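Local coordinates for protein transmembrane oligosaccharyl transferase (PDB 3WAJ) that belongs to the STT3/AglB family of GT-C membrane proteins, joining a bundle of transmembrane helices to a large globular C-terminal region, at residues Trp551-Trp556 with Ile612-Gly617; Lys606-Asp611 with Ala680-Phe685; Arg196-Pro201 with Ala250-Ala255; Ser172-Phe177 with Leu226-Phe231. One frame throughout, in Å; residues are numbered along the deposited sequence.

Interaction 1 (Trp551-Trp556 with Ile612-Gly617); sequences WDYGHW and IEMETG
The phenol ring of Y553 carries E613 OE2 at its edge, near the ring plane, while M614 SD comes in obliquely; D552 CB lies over one face, and W503 stacks on the ring as well. W551 to G554 are the last four residues of the WWDYG signature of the STT3/AglB family, so the contact ties that motif to the short helix 612-615. E613 CG sits beside its backbone N (chi1 -70°) and the chain runs extended from there, carrying the carboxylate to the phenol with its plane 40° from the ring. Y553 OH and E613 OE2 are 2.9 Å apart, but the main polar partner of both is K618 NZ, which is hydrogen-bonded to the phenol and salt-bridged to E613 OE2 and D552 OD2. The two carboxylate oxygens, 5.6 Å apart between D552 OD2 and E613 OE2, thus share one cation, which probably offsets their like charge. M614 and Y553 run past each other in opposite senses. The result is a Met-aromatic contact, with M614 SD 5.0 Å from the Y553 ring centroid and 71° off its normal, and the sulfur nearest to Y553 CE2 at 3.8 Å.

Interaction 2 (Lys606-Asp611 with Ala680-Phe685); sequences KYVVSD and AKLHLF
The polar part of this contact joins S610 to H683: S610 OG and H683 ND1 form a hydrogen bond of 2.8 Å in which either may be the donor. The hydroxyl meets the imidazole at its edge, near the ring plane. Both groups reach out by the same kind of rotation, S610 OG lying opposite its own backbone N (chi1 165°) and H683 CG likewise (chi1 -151°). H683 NE2 is hydrogen-bonded elsewhere, so both ring nitrogens have partners, which should fix the turn of the ring. S610 OG also has a weak hydrogen bond to E679 OE1.

Strand 605-611 is an inner strand of a mixed sheet, flanked by 546-548 in parallel and 771-776 in antiparallel sense. V608 and S610 face helix 678-684, whereas V609 packs on helix 501-513, making a layered alpha/beta arrangement. The axes of the short segments 606-611 and 680-684 approach to 8.6 Å, with a signed crossing angle of -65°.

The apolar part is one methyl pair, V608 CG1 against L682 CD1 at 3.8 Å, the two side chains meeting at about a right angle. The cap is made by D611, which sits at the N-cap of helix 612-615 with its OD1 accepting from M614 N, while its OD2 is hydrogen-bonded to W503 NE1.

Interaction 3 (Arg196-Pro201 with Ala250-Ala255); sequences RQMAYP and AVVTFA
V252 overlaps the ring of P201, its CG1 lying 3.7 Å from P201 CB and 3.8 Å from P201 CG. The contact brings two helices of the membrane-embedded GT-C bundle together, the N-terminal part of helix 199-214 against the middle of helix 243-261. Their backbones come close, with P201 CA only 5.2 Å from T253 CA. Proline is readily accommodated near the start of a helix, where the N-H that it lacks would have no carbonyl of a preceding turn to bond, and here its ring becomes an apolar surface for the neighbouring helix. V252 divides its two methyls: CG1, opposite the backbone N (chi1 176°), takes the proline, and CG2 turns to the end of M198. The methionine chain bends at chi2 (66°), which carries its terminal methyl inward until M198 CE stands 4.2 Å from V252 CG2. W184 touches M198, P201 and V252, covering this apolar patch from the preceding loop. Elsewhere on helix 243-261, F254 packs on helices 221-234 and 278-303. T253 adds a polar atom beside the proline: its hydrogen bond goes to V249 O, one turn back in its own helix, and T253 OG1 merely packs 3.9 Å from P201 CB.

Interaction 4 (Ser172-Phe177 with Leu226-Phe231); sequences SALGTF and LAFMFF
S172 O is gripped by two donors of T176, the backbone N at 2.9 Å and OG1 at 2.6 Å, which approach from opposite faces of the carbonyl plane. T176 OG1 is also hydrogen-bonded to T207 OG1 of helix 199-214, which ties this hydroxyl to the neighbouring helix. The side turned to helix 221-234 is apolar. There F228 presents one edge of its ring to two side chains: L174 CD2 lies 4.0 Å from F228 CZ, and F177 CE2 lies 4.1 Å from F228 CD2, both near the plane of the F228 ring. Against the F177 ring, F228 CD2 stands obliquely. Both helices belong to the transmembrane bundle of the GT-C fold, and helix 163-181 begins at H163, which with D47 and D161 binds the zinc ion. The backbones stand well apart, the nearest CA atoms being L174 CA and F228 CA at 10.7 Å, which leaves the gap to be spanned by long side chains. F177 CG extends opposite its backbone N (chi1 179°), whereas the chi2 of F228, -12°, keeps its CA close to the ring plane. L174 crosses F228 at about a right angle. Around them, F405 and I412 of helix 405-420 touch F228, W413 touches L174, and L246 and V249 of helix 243-261 pack on F177.

Overall arrangement
The four contacts form two touching pairs, with about 26 Å or more between nearest atoms of different pairs. Interactions 1 and 2 share a chain junction, strand 605-611 running directly into helix 612-615, and meet where Y553 OH probably hydrogen-bonds D611 OD2 (2.8 Å). Both are buried and mix polar with apolar contacts: charged groups around a phenol in one, a hydroxyl and an imidazole in the other. Interactions 3 and 4 lie in the helix bundle and are almost wholly apolar across their segments. Interaction 4 is buried and interaction 3 only partly so. They meet where M229 SD packs on A250 CB (3.7 Å), their segments alternating along the chain on helices 163-181, 199-214, 221-234 and 243-261.

Interaction 1 (Trp551-Trp556 with Ile612-Gly617)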
loop_
_atom_site.group_PDB
_atom_site.type_symbol
_atom_site.label_atom_id
_atom_site.label_comp_id
_atom_site.label_asym_id
_atom_site.label_seq_id
_atom_site.Cartn_x
_atom_site.Cartn_y
_atom_site.Cartn_z
ATOM N N TRP A 551 -3.535 1.182 -10.107
ATOM C CA TRP A 551 -2.262 0.690 -9.565
ATOM C C TRP A 551 -2.403 -0.045 -8.229
ATOM O O TRP A 551 -1.590 -0.917 -7.923
ATOM C CB TRP A 551 -1.238 1.818 -9.451
ATOM C CG TRP A 551 -1.630 2.958 -8.548
ATOM C CD1 TRP A 551 -2.270 4.108 -8.917
ATOM C CD2 TRP A 551 -1.362 3.085 -7.138
ATOM N NE1 TRP A 551 -2.428 4.936 -7.828
ATOM C CE2 TRP A 551 -1.889 4.333 -6.723
ATOM C CE3 TRP A 551 -0.741 2.261 -6.187
ATOM C CZ2 TRP A 551 -1.802 4.787 -5.394
ATOM C CZ3 TRP A 551 -0.660 2.707 -4.864
ATOM C CH2 TRP A 551 -1.188 3.963 -4.481
ATOM N N ASP A 552 -3.433 0.306 -7.454
ATOM C CA ASP A 552 -3.739 -0.350 -6.171
ATOM C C ASP A 552 -3.736 -1.873 -6.248
ATOM O O ASP A 552 -3.305 -2.546 -5.310
ATOM C CB ASP A 552 -5.144 0.065 -5.688
ATOM C CG ASP A 552 -5.222 1.502 -5.297
ATOM O OD1 ASP A 552 -4.213 2.243 -5.429
ATOM O OD2 ASP A 552 -6.309 1.893 -4.856
ATOM N N TYR A 553 -4.221 -2.386 -7.381
ATOM C CA TYR A 553 -4.607 -3.785 -7.547
ATOM C C TYR A 553 -3.484 -4.688 -8.082
ATOM O O TYR A 553 -3.667 -5.905 -8.192
ATOM C CB TYR A 553 -5.880 -3.851 -8.441
ATOM C CG TYR A 553 -6.975 -2.967 -7.876
ATOM C CD1 TYR A 553 -7.457 -3.191 -6.585
ATOM C CD2 TYR A 553 -7.509 -1.901 -8.595
ATOM C CE1 TYR A 553 -8.454 -2.394 -6.023
ATOM C CE2 TYR A 553 -8.529 -1.081 -8.032
ATOM C CZ TYR A 553 -8.984 -1.336 -6.737
ATOM O OH TYR A 553 -9.970 -0.545 -6.132
ATOM N N GLY A 554 -2.327 -4.091 -8.395
ATOM C CA GLY A 554 -1.228 -4.798 -9.045
ATOM C C GLY A 554 -0.751 -6.052 -8.330
ATOM O O GLY A 554 -0.552 -7.115 -8.949
ATOM N N HIS A 555 -0.575 -5.942 -7.017
ATOM C CA HIS A 555 -0.120 -7.084 -6.229
ATOM C C HIS A 555 -1.106 -8.261 -6.247
ATOM O O HIS A 555 -0.682 -9.423 -6.381
ATOM C CB HIS A 555 0.295 -6.655 -4.809
ATOM C CG HIS A 555 1.527 -5.799 -4.786
ATOM N ND1 HIS A 555 2.392 -5.707 -5.855
ATOM C CD2 HIS A 555 2.032 -4.991 -3.821
ATOM C CE1 HIS A 555 3.385 -4.880 -5.550
ATOM N NE2 HIS A 555 3.187 -4.439 -4.320
ATOM N N TRP A 556 -2.406 -7.971 -6.138
ATOM C CA TRP A 556 -3.433 -9.020 -6.233
ATOM C C TRP A 556 -3.431 -9.706 -7.598
ATOM O O TRP A 556 -3.528 -10.933 -7.682
ATOM C CB TRP A 556 -4.825 -8.446 -5.974
ATOM C CG TRP A 556 -5.002 -7.840 -4.621
ATOM C CD1 TRP A 556 -4.165 -7.955 -3.539
ATOM C CD2 TRP A 556 -6.100 -7.022 -4.194
ATOM N NE1 TRP A 556 -4.689 -7.263 -2.461
ATOM C CE2 TRP A 556 -5.870 -6.678 -2.842
ATOM C CE3 TRP A 556 -7.257 -6.552 -4.823
ATOM C CZ2 TRP A 556 -6.752 -5.863 -2.120
ATOM C CZ3 TRP A 556 -8.131 -5.752 -4.107
ATOM C CH2 TRP A 556 -7.869 -5.401 -2.774
ATOM N N ILE A 612 -15.714 -1.049 -8.978
ATOM C CA ILE A 612 -16.690 -0.006 -8.750
ATOM C C ILE A 612 -16.020 1.197 -8.105
ATOM O O ILE A 612 -16.527 2.319 -8.167
ATOM C CB ILE A 612 -17.869 -0.520 -7.919
ATOM C CG1 ILE A 612 -19.013 0.509 -7.938
ATOM C CG2 ILE A 612 -17.412 -0.849 -6.485
ATOM C CD1 ILE A 612 -20.275 0.039 -7.267
ATOM N N GLU A 613 -14.862 0.963 -7.504
ATOM C CA GLU A 613 -14.137 2.036 -6.834
ATOM C C GLU A 613 -13.465 2.941 -7.864
ATOM O O GLU A 613 -13.525 4.169 -7.762
ATOM C CB GLU A 613 -13.131 1.453 -5.834
ATOM C CG GLU A 613 -13.800 0.806 -4.624
ATOM C CD GLU A 613 -12.821 0.371 -3.544
ATOM O OE1 GLU A 613 -13.270 0.101 -2.406
ATOM O OE2 GLU A 613 -11.608 0.289 -3.835
ATOM N N MET A 614 -12.818 2.311 -8.837
ATOM C CA MET A 614 -12.326 2.988 -10.031
ATOM C C MET A 614 -13.411 3.818 -10.714
ATOM O O MET A 614 -13.165 4.937 -11.165
ATOM C CB MET A 614 -11.763 1.947 -11.000
ATOM C CG MET A 614 -10.441 1.342 -10.508
ATOM S SD MET A 614 -9.893 -0.102 -11.435
ATOM C CE MET A 614 -9.833 0.617 -13.101
ATOM N N GLU A 615 -14.619 3.269 -10.776
ATOM C CA GLU A 615 -15.725 3.969 -11.411
ATOM C C GLU A 615 -16.143 5.176 -10.574
ATOM O O GLU A 615 -16.449 6.238 -11.109
ATOM C CB GLU A 615 -16.924 3.022 -11.596
ATOM C CG GLU A 615 -18.175 3.668 -12.182
ATOM C CD GLU A 615 -19.372 2.713 -12.199
ATOM O OE1 GLU A 615 -19.770 2.262 -11.108
ATOM O OE2 GLU A 615 -19.914 2.410 -13.290
ATOM N N THR A 616 -16.135 5.008 -9.255
ATOM C CA THR A 616 -16.653 6.028 -8.357
ATOM C C THR A 616 -15.584 6.745 -7.535
ATOM O O THR A 616 -14.998 7.713 -7.994
ATOM C CB THR A 616 -17.727 5.457 -7.435
ATOM O OG1 THR A 616 -17.136 4.471 -6.583
ATOM C CG2 THR A 616 -18.843 4.822 -8.258
ATOM N N GLY A 617 -15.346 6.284 -6.314
ATOM C CA GLY A 617 -14.529 7.020 -5.355
ATOM C C GLY A 617 -13.095 7.291 -5.776
ATOM O O GLY A 617 -12.550 8.363 -5.507
#

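Interaction 2 (Lys606-Asp611 with Ala680-Phe685)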
loop_
_atom_site.group_PDB
_atom_site.type_symbol
_atom_site.label_atom_id
_atom_site.label_comp_id
_atom_site.label_asym_id
_atom_site.label_seq_id
_atom_site.Cartn_x
_atom_site.Cartn_y
_atom_site.Cartn_z
ATOM N N LYS A 606 -3.946 -7.064 -22.979
ATOM C CA LYS A 606 -4.951 -7.948 -23.527
ATOM C C LYS A 606 -6.205 -8.008 -22.626
ATOM O O LYS A 606 -7.301 -8.353 -23.077
ATOM C CB LYS A 606 -4.366 -9.344 -23.744
ATOM C CG LYS A 606 -5.294 -10.233 -24.540
ATOM C CD LYS A 606 -4.790 -11.676 -24.699
ATOM C CE LYS A 606 -5.600 -12.351 -25.823
ATOM N NZ LYS A 606 -5.669 -13.821 -25.654
ATOM N N TYR A 607 -6.045 -7.664 -21.356
ATOM C CA TYR A 607 -7.188 -7.616 -20.442
ATOM C C TYR A 607 -7.210 -6.345 -19.631
ATOM O O TYR A 607 -6.163 -5.798 -19.270
ATOM C CB TYR A 607 -7.216 -8.825 -19.504
ATOM C CG TYR A 607 -7.295 -10.105 -20.274
ATOM C CD1 TYR A 607 -8.523 -10.589 -20.704
ATOM C CD2 TYR A 607 -6.142 -10.803 -20.623
ATOM C CE1 TYR A 607 -8.616 -11.746 -21.433
ATOM C CE2 TYR A 607 -6.218 -11.976 -21.356
ATOM C CZ TYR A 607 -7.464 -12.438 -21.763
ATOM O OH TYR A 607 -7.579 -13.593 -22.498
ATOM N N VAL A 608 -8.425 -5.881 -19.371
ATOM C CA VAL A 608 -8.666 -4.727 -18.520
ATOM C C VAL A 608 -9.465 -5.250 -17.320
ATOM O O VAL A 608 -10.412 -6.020 -17.495
ATOM C CB VAL A 608 -9.516 -3.667 -19.258
ATOM C CG1 VAL A 608 -9.671 -2.405 -18.411
ATOM C CG2 VAL A 608 -8.925 -3.333 -20.635
ATOM N N VAL A 609 -9.080 -4.854 -16.110
ATOM C CA VAL A 609 -9.874 -5.155 -14.922
ATOM C C VAL A 609 -10.310 -3.851 -14.256
ATOM O O VAL A 609 -9.472 -3.011 -13.883
ATOM C CB VAL A 609 -9.108 -6.009 -13.901
ATOM C CG1 VAL A 609 -10.016 -6.342 -12.715
ATOM C CG2 VAL A 609 -8.552 -7.293 -14.548
ATOM N N SER A 610 -11.623 -3.675 -14.110
ATOM C CA SER A 610 -12.168 -2.428 -13.586
ATOM C C SER A 610 -13.122 -2.707 -12.444
ATOM O O SER A 610 -13.927 -3.654 -12.499
ATOM C CB SER A 610 -12.880 -1.654 -14.708
ATOM O OG SER A 610 -13.714 -0.624 -14.202
ATOM N N ASP A 611 -13.051 -1.884 -11.402
ATOM C CA ASP A 611 -13.944 -2.103 -10.269
ATOM C C ASP A 611 -14.800 -0.886 -9.924
ATOM O O ASP A 611 -14.650 0.178 -10.521
ATOM C CB ASP A 611 -13.219 -2.693 -9.045
ATOM C CG ASP A 611 -12.540 -1.651 -8.180
ATOM O OD1 ASP A 611 -12.293 -0.498 -8.629
ATOM O OD2 ASP A 611 -12.224 -2.021 -7.029
ATOM N N ALA A 680 -15.681 5.154 -17.683
ATOM C CA ALA A 680 -17.156 5.184 -17.691
ATOM C C ALA A 680 -17.735 4.265 -18.753
ATOM O O ALA A 680 -18.762 3.626 -18.534
ATOM C CB ALA A 680 -17.701 6.601 -17.847
ATOM N N LYS A 681 -17.090 4.228 -19.916
ATOM C CA LYS A 681 -17.550 3.377 -21.013
ATOM C C LYS A 681 -17.450 1.908 -20.629
ATOM O O LYS A 681 -18.289 1.102 -20.994
ATOM C CB LYS A 681 -16.720 3.643 -22.272
ATOM C CG LYS A 681 -17.032 4.959 -22.948
ATOM C CD LYS A 681 -16.073 5.240 -24.085
ATOM C CE LYS A 681 -16.431 6.522 -24.835
ATOM N NZ LYS A 681 -15.501 6.725 -25.962
ATOM N N LEU A 682 -16.406 1.577 -19.882
ATOM C CA LEU A 682 -16.174 0.211 -19.445
ATOM C C LEU A 682 -17.085 -0.170 -18.273
ATOM O O LEU A 682 -17.889 -1.098 -18.361
ATOM C CB LEU A 682 -14.695 0.019 -19.068
ATOM C CG LEU A 682 -13.751 -0.099 -20.271
ATOM C CD1 LEU A 682 -12.270 0.002 -19.853
ATOM C CD2 LEU A 682 -14.010 -1.416 -21.005
ATOM N N HIS A 683 -16.976 0.554 -17.170
ATOM C CA HIS A 683 -17.678 0.113 -15.988
ATOM C C HIS A 683 -19.128 0.553 -15.972
ATOM O O HIS A 683 -19.988 -0.201 -15.513
ATOM C CB HIS A 683 -16.969 0.521 -14.698
ATOM C CG HIS A 683 -17.214 -0.431 -13.576
ATOM N ND1 HIS A 683 -16.245 -1.296 -13.111
ATOM C CD2 HIS A 683 -18.325 -0.675 -12.846
ATOM C CE1 HIS A 683 -16.755 -2.026 -12.131
ATOM N NE2 HIS A 683 -18.016 -1.670 -11.953
ATOM N N LEU A 684 -19.412 1.757 -16.468
ATOM C CA LEU A 684 -20.778 2.280 -16.370
ATOM C C LEU A 684 -21.627 1.800 -17.540
ATOM O O LEU A 684 -22.734 1.319 -17.342
ATOM C CB LEU A 684 -20.800 3.808 -16.254
ATOM C CG LEU A 684 -22.136 4.420 -15.804
ATOM C CD1 LEU A 684 -21.931 5.399 -14.673
ATOM C CD2 LEU A 684 -22.884 5.091 -16.959
ATOM N N PHE A 685 -21.097 1.897 -18.755
ATOM C CA PHE A 685 -21.834 1.445 -19.937
ATOM C C PHE A 685 -21.552 -0.016 -20.320
ATOM O O PHE A 685 -22.013 -0.479 -21.370
ATOM C CB PHE A 685 -21.554 2.376 -21.136
ATOM C CG PHE A 685 -21.968 3.809 -20.905
ATOM C CD1 PHE A 685 -23.301 4.193 -21.010
ATOM C CD2 PHE A 685 -21.030 4.768 -20.583
ATOM C CE1 PHE A 685 -23.685 5.513 -20.799
ATOM C CE2 PHE A 685 -21.404 6.085 -20.370
ATOM C CZ PHE A 685 -22.735 6.457 -20.478
#

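Interaction 3 (Arg196-Pro201 with Ala250-Ala255)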
loop_
_atom_site.group_PDB
_atom_site.type_symbol
_atom_site.label_atom_id
_atom_site.label_comp_id
_atom_site.label_asym_id
_atom_site.label_seq_id
_atom_site.Cartn_x
_atom_site.Cartn_y
_atom_site.Cartn_z
ATOM N N ARG A 196 33.890 -12.773 25.010
ATOM C CA ARG A 196 32.626 -12.987 25.702
ATOM C C ARG A 196 31.964 -11.634 25.765
ATOM O O ARG A 196 30.747 -11.512 25.652
ATOM C CB ARG A 196 32.864 -13.507 27.117
ATOM C CG ARG A 196 31.690 -13.315 28.077
ATOM C CD ARG A 196 31.844 -14.213 29.304
ATOM N NE ARG A 196 32.186 -13.480 30.524
ATOM C CZ ARG A 196 33.403 -13.024 30.819
ATOM N NH1 ARG A 196 34.409 -13.207 29.975
ATOM N NH2 ARG A 196 33.611 -12.375 31.956
ATOM N N GLN A 197 32.801 -10.618 25.952
ATOM C CA GLN A 197 32.376 -9.233 25.914
ATOM C C GLN A 197 32.253 -8.747 24.464
ATOM O O GLN A 197 31.557 -7.775 24.190
ATOM C CB GLN A 197 33.369 -8.366 26.692
ATOM C CG GLN A 197 33.385 -8.639 28.184
ATOM C CD GLN A 197 32.193 -8.027 28.900
ATOM O OE1 GLN A 197 31.274 -8.729 29.324
ATOM N NE2 GLN A 197 32.204 -6.708 29.037
ATOM N N MET A 198 32.937 -9.429 23.545
ATOM C CA MET A 198 32.861 -9.127 22.117
ATOM C C MET A 198 31.485 -9.523 21.582
ATOM O O MET A 198 31.027 -9.021 20.549
ATOM C CB MET A 198 33.942 -9.910 21.363
ATOM C CG MET A 198 34.313 -9.356 19.989
ATOM S SD MET A 198 35.114 -7.739 20.102
ATOM C CE MET A 198 36.027 -7.710 18.561
ATOM N N ALA A 199 30.829 -10.432 22.296
ATOM C CA ALA A 199 29.527 -10.930 21.879
ATOM C C ALA A 199 28.496 -9.815 21.927
ATOM O O ALA A 199 27.595 -9.760 21.081
ATOM C CB ALA A 199 29.092 -12.098 22.746
ATOM N N TYR A 200 28.628 -8.929 22.911
ATOM C CA TYR A 200 27.622 -7.890 23.111
ATOM C C TYR A 200 27.545 -6.873 21.941
ATOM O O TYR A 200 26.453 -6.597 21.436
ATOM C CB TYR A 200 27.764 -7.226 24.492
ATOM C CG TYR A 200 27.639 -8.198 25.660
ATOM C CD1 TYR A 200 26.468 -8.280 26.403
ATOM C CD2 TYR A 200 28.697 -9.031 26.027
ATOM C CE1 TYR A 200 26.348 -9.160 27.477
ATOM C CE2 TYR A 200 28.580 -9.920 27.096
ATOM C CZ TYR A 200 27.403 -9.977 27.812
ATOM O OH TYR A 200 27.284 -10.852 28.865
ATOM N N PRO A 201 28.696 -6.324 21.490
ATOM C CA PRO A 201 28.588 -5.476 20.292
ATOM C C PRO A 201 28.269 -6.254 19.011
ATOM O O PRO A 201 27.510 -5.735 18.193
ATOM C CB PRO A 201 29.975 -4.819 20.193
ATOM C CG PRO A 201 30.884 -5.707 20.985
ATOM C CD PRO A 201 30.033 -6.224 22.103
ATOM N N ALA A 250 30.945 0.946 19.062
ATOM C CA ALA A 250 30.368 1.425 17.816
ATOM C C ALA A 250 31.198 0.923 16.638
ATOM O O ALA A 250 30.642 0.516 15.623
ATOM C CB ALA A 250 30.268 2.939 17.816
ATOM N N VAL A 251 32.526 0.943 16.775
ATOM C CA VAL A 251 33.396 0.415 15.727
ATOM C C VAL A 251 33.021 -1.030 15.395
ATOM O O VAL A 251 32.822 -1.367 14.229
ATOM C CB VAL A 251 34.892 0.517 16.093
ATOM C CG1 VAL A 251 35.723 -0.358 15.169
ATOM C CG2 VAL A 251 35.371 1.972 16.005
ATOM N N VAL A 252 32.891 -1.866 16.423
ATOM C CA VAL A 252 32.539 -3.274 16.238
ATOM C C VAL A 252 31.139 -3.424 15.646
ATOM O O VAL A 252 30.952 -4.120 14.637
ATOM C CB VAL A 252 32.657 -4.080 17.561
ATOM C CG1 VAL A 252 32.185 -5.528 17.371
ATOM C CG2 VAL A 252 34.094 -4.056 18.073
ATOM N N THR A 253 30.169 -2.759 16.272
ATOM C CA THR A 253 28.769 -2.775 15.832
ATOM C C THR A 253 28.606 -2.409 14.344
ATOM O O THR A 253 28.016 -3.163 13.550
ATOM C CB THR A 253 27.933 -1.801 16.681
ATOM O OG1 THR A 253 28.016 -2.171 18.063
ATOM C CG2 THR A 253 26.480 -1.800 16.246
ATOM N N PHE A 254 29.132 -1.251 13.973
ATOM C CA PHE A 254 29.058 -0.803 12.589
ATOM C C PHE A 254 29.842 -1.726 11.662
ATOM O O PHE A 254 29.410 -1.981 10.543
ATOM C CB PHE A 254 29.513 0.658 12.471
ATOM C CG PHE A 254 28.501 1.639 12.989
ATOM C CD1 PHE A 254 27.167 1.546 12.599
ATOM C CD2 PHE A 254 28.872 2.648 13.871
ATOM C CE1 PHE A 254 26.216 2.450 13.068
ATOM C CE2 PHE A 254 27.925 3.560 14.354
ATOM C CZ PHE A 254 26.596 3.460 13.947
ATOM N N ALA A 255 30.979 -2.239 12.128
ATOM C CA ALA A 255 31.728 -3.214 11.340
ATOM C C ALA A 255 30.885 -4.466 11.075
ATOM O O ALA A 255 30.786 -4.936 9.933
ATOM C CB ALA A 255 33.047 -3.580 12.021
#

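Interaction 4 (Ser172-Phe177 with Leu226-Phe231)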
loop_
_atom_site.group_PDB
_atom_site.type_symbol
_atom_site.label_atom_id
_atom_site.label_comp_id
_atom_site.label_asym_id
_atom_site.label_seq_id
_atom_site.Cartn_x
_atom_site.Cartn_y
_atom_site.Cartn_z
ATOM N N SER A 172 15.324 -2.999 18.959
ATOM C CA SER A 172 16.339 -4.000 19.277
ATOM C C SER A 172 17.726 -3.420 19.149
ATOM O O SER A 172 18.574 -3.655 20.005
ATOM C CB SER A 172 16.235 -5.220 18.350
ATOM O OG SER A 172 15.097 -5.995 18.658
ATOM N N ALA A 173 17.963 -2.674 18.069
ATOM C CA ALA A 173 19.285 -2.111 17.821
ATOM C C ALA A 173 19.668 -1.121 18.925
ATOM O O ALA A 173 20.798 -1.133 19.402
ATOM C CB ALA A 173 19.356 -1.459 16.452
ATOM N N LEU A 174 18.720 -0.281 19.339
ATOM C CA LEU A 174 18.965 0.672 20.415
ATOM C C LEU A 174 19.271 -0.044 21.740
ATOM O O LEU A 174 20.324 0.177 22.351
ATOM C CB LEU A 174 17.762 1.591 20.592
ATOM C CG LEU A 174 17.335 2.456 19.413
ATOM C CD1 LEU A 174 16.043 3.179 19.752
ATOM C CD2 LEU A 174 18.421 3.457 19.028
ATOM N N GLY A 175 18.348 -0.895 22.176
ATOM C CA GLY A 175 18.493 -1.620 23.424
ATOM C C GLY A 175 19.750 -2.463 23.487
ATOM O O GLY A 175 20.416 -2.521 24.517
ATOM N N THR A 176 20.077 -3.121 22.383
ATOM C CA THR A 176 21.276 -3.950 22.332
ATOM C C THR A 176 22.534 -3.097 22.249
ATOM O O THR A 176 23.592 -3.477 22.757
ATOM C CB THR A 176 21.252 -4.940 21.148
ATOM O OG1 THR A 176 21.099 -4.217 19.916
ATOM C CG2 THR A 176 20.129 -5.971 21.314
ATOM N N PHE A 177 22.435 -1.953 21.580
ATOM C CA PHE A 177 23.563 -1.031 21.559
ATOM C C PHE A 177 23.829 -0.452 22.954
ATOM O O PHE A 177 24.980 -0.366 23.385
ATOM C CB PHE A 177 23.363 0.106 20.566
ATOM C CG PHE A 177 24.506 1.081 20.540
ATOM C CD1 PHE A 177 25.658 0.792 19.826
ATOM C CD2 PHE A 177 24.439 2.282 21.253
ATOM C CE1 PHE A 177 26.728 1.672 19.821
ATOM C CE2 PHE A 177 25.504 3.177 21.250
ATOM C CZ PHE A 177 26.652 2.873 20.536
ATOM N N LEU A 226 25.305 7.689 15.758
ATOM C CA LEU A 226 26.455 8.587 15.686
ATOM C C LEU A 226 26.153 9.894 16.404
ATOM O O LEU A 226 27.045 10.492 16.996
ATOM C CB LEU A 226 26.878 8.839 14.245
ATOM C CG LEU A 226 27.597 7.676 13.573
ATOM C CD1 LEU A 226 27.804 8.000 12.101
ATOM C CD2 LEU A 226 28.932 7.387 14.258
ATOM N N ALA A 227 24.895 10.328 16.370
ATOM C CA ALA A 227 24.481 11.481 17.173
ATOM C C ALA A 227 24.679 11.229 18.677
ATOM O O ALA A 227 25.000 12.161 19.422
ATOM C CB ALA A 227 23.040 11.886 16.862
ATOM N N PHE A 228 24.506 9.979 19.115
ATOM C CA PHE A 228 24.770 9.619 20.515
ATOM C C PHE A 228 26.206 9.951 20.862
ATOM O O PHE A 228 26.488 10.466 21.944
ATOM C CB PHE A 228 24.557 8.120 20.800
ATOM C CG PHE A 228 23.149 7.628 20.569
ATOM C CD1 PHE A 228 22.093 8.510 20.376
ATOM C CD2 PHE A 228 22.889 6.269 20.555
ATOM C CE1 PHE A 228 20.795 8.041 20.156
ATOM C CE2 PHE A 228 21.598 5.791 20.339
ATOM C CZ PHE A 228 20.551 6.678 20.143
ATOM N N MET A 229 27.118 9.633 19.949
ATOM C CA MET A 229 28.532 9.856 20.202
ATOM C C MET A 229 28.856 11.336 20.104
ATOM O O MET A 229 29.573 11.875 20.948
ATOM C CB MET A 229 29.399 9.026 19.256
ATOM C CG MET A 229 29.111 7.540 19.360
ATOM S SD MET A 229 30.015 6.568 18.150
ATOM C CE MET A 229 31.697 7.003 18.595
ATOM N N PHE A 230 28.316 11.987 19.081
ATOM C CA PHE A 230 28.504 13.422 18.916
ATOM C C PHE A 230 28.226 14.144 20.241
ATOM O O PHE A 230 29.105 14.805 20.790
ATOM C CB PHE A 230 27.590 13.957 17.817
ATOM C CG PHE A 230 27.699 15.439 17.608
ATOM C CD1 PHE A 230 28.712 15.967 16.819
ATOM C CD2 PHE A 230 26.794 16.310 18.202
ATOM C CE1 PHE A 230 28.820 17.348 16.619
ATOM C CE2 PHE A 230 26.898 17.693 18.011
ATOM C CZ PHE A 230 27.908 18.208 17.218
ATOM N N PHE A 231 27.021 13.963 20.774
ATOM C CA PHE A 231 26.603 14.650 21.996
ATOM C C PHE A 231 27.337 14.205 23.268
ATOM O O PHE A 231 27.625 15.033 24.125
ATOM C CB PHE A 231 25.070 14.605 22.160
ATOM C CG PHE A 231 24.338 15.535 21.218
ATOM C CD1 PHE A 231 24.518 16.915 21.301
ATOM C CD2 PHE A 231 23.484 15.035 20.241
ATOM C CE1 PHE A 231 23.851 17.776 20.420
ATOM C CE2 PHE A 231 22.816 15.895 19.360
ATOM C CZ PHE A 231 22.997 17.259 19.452
#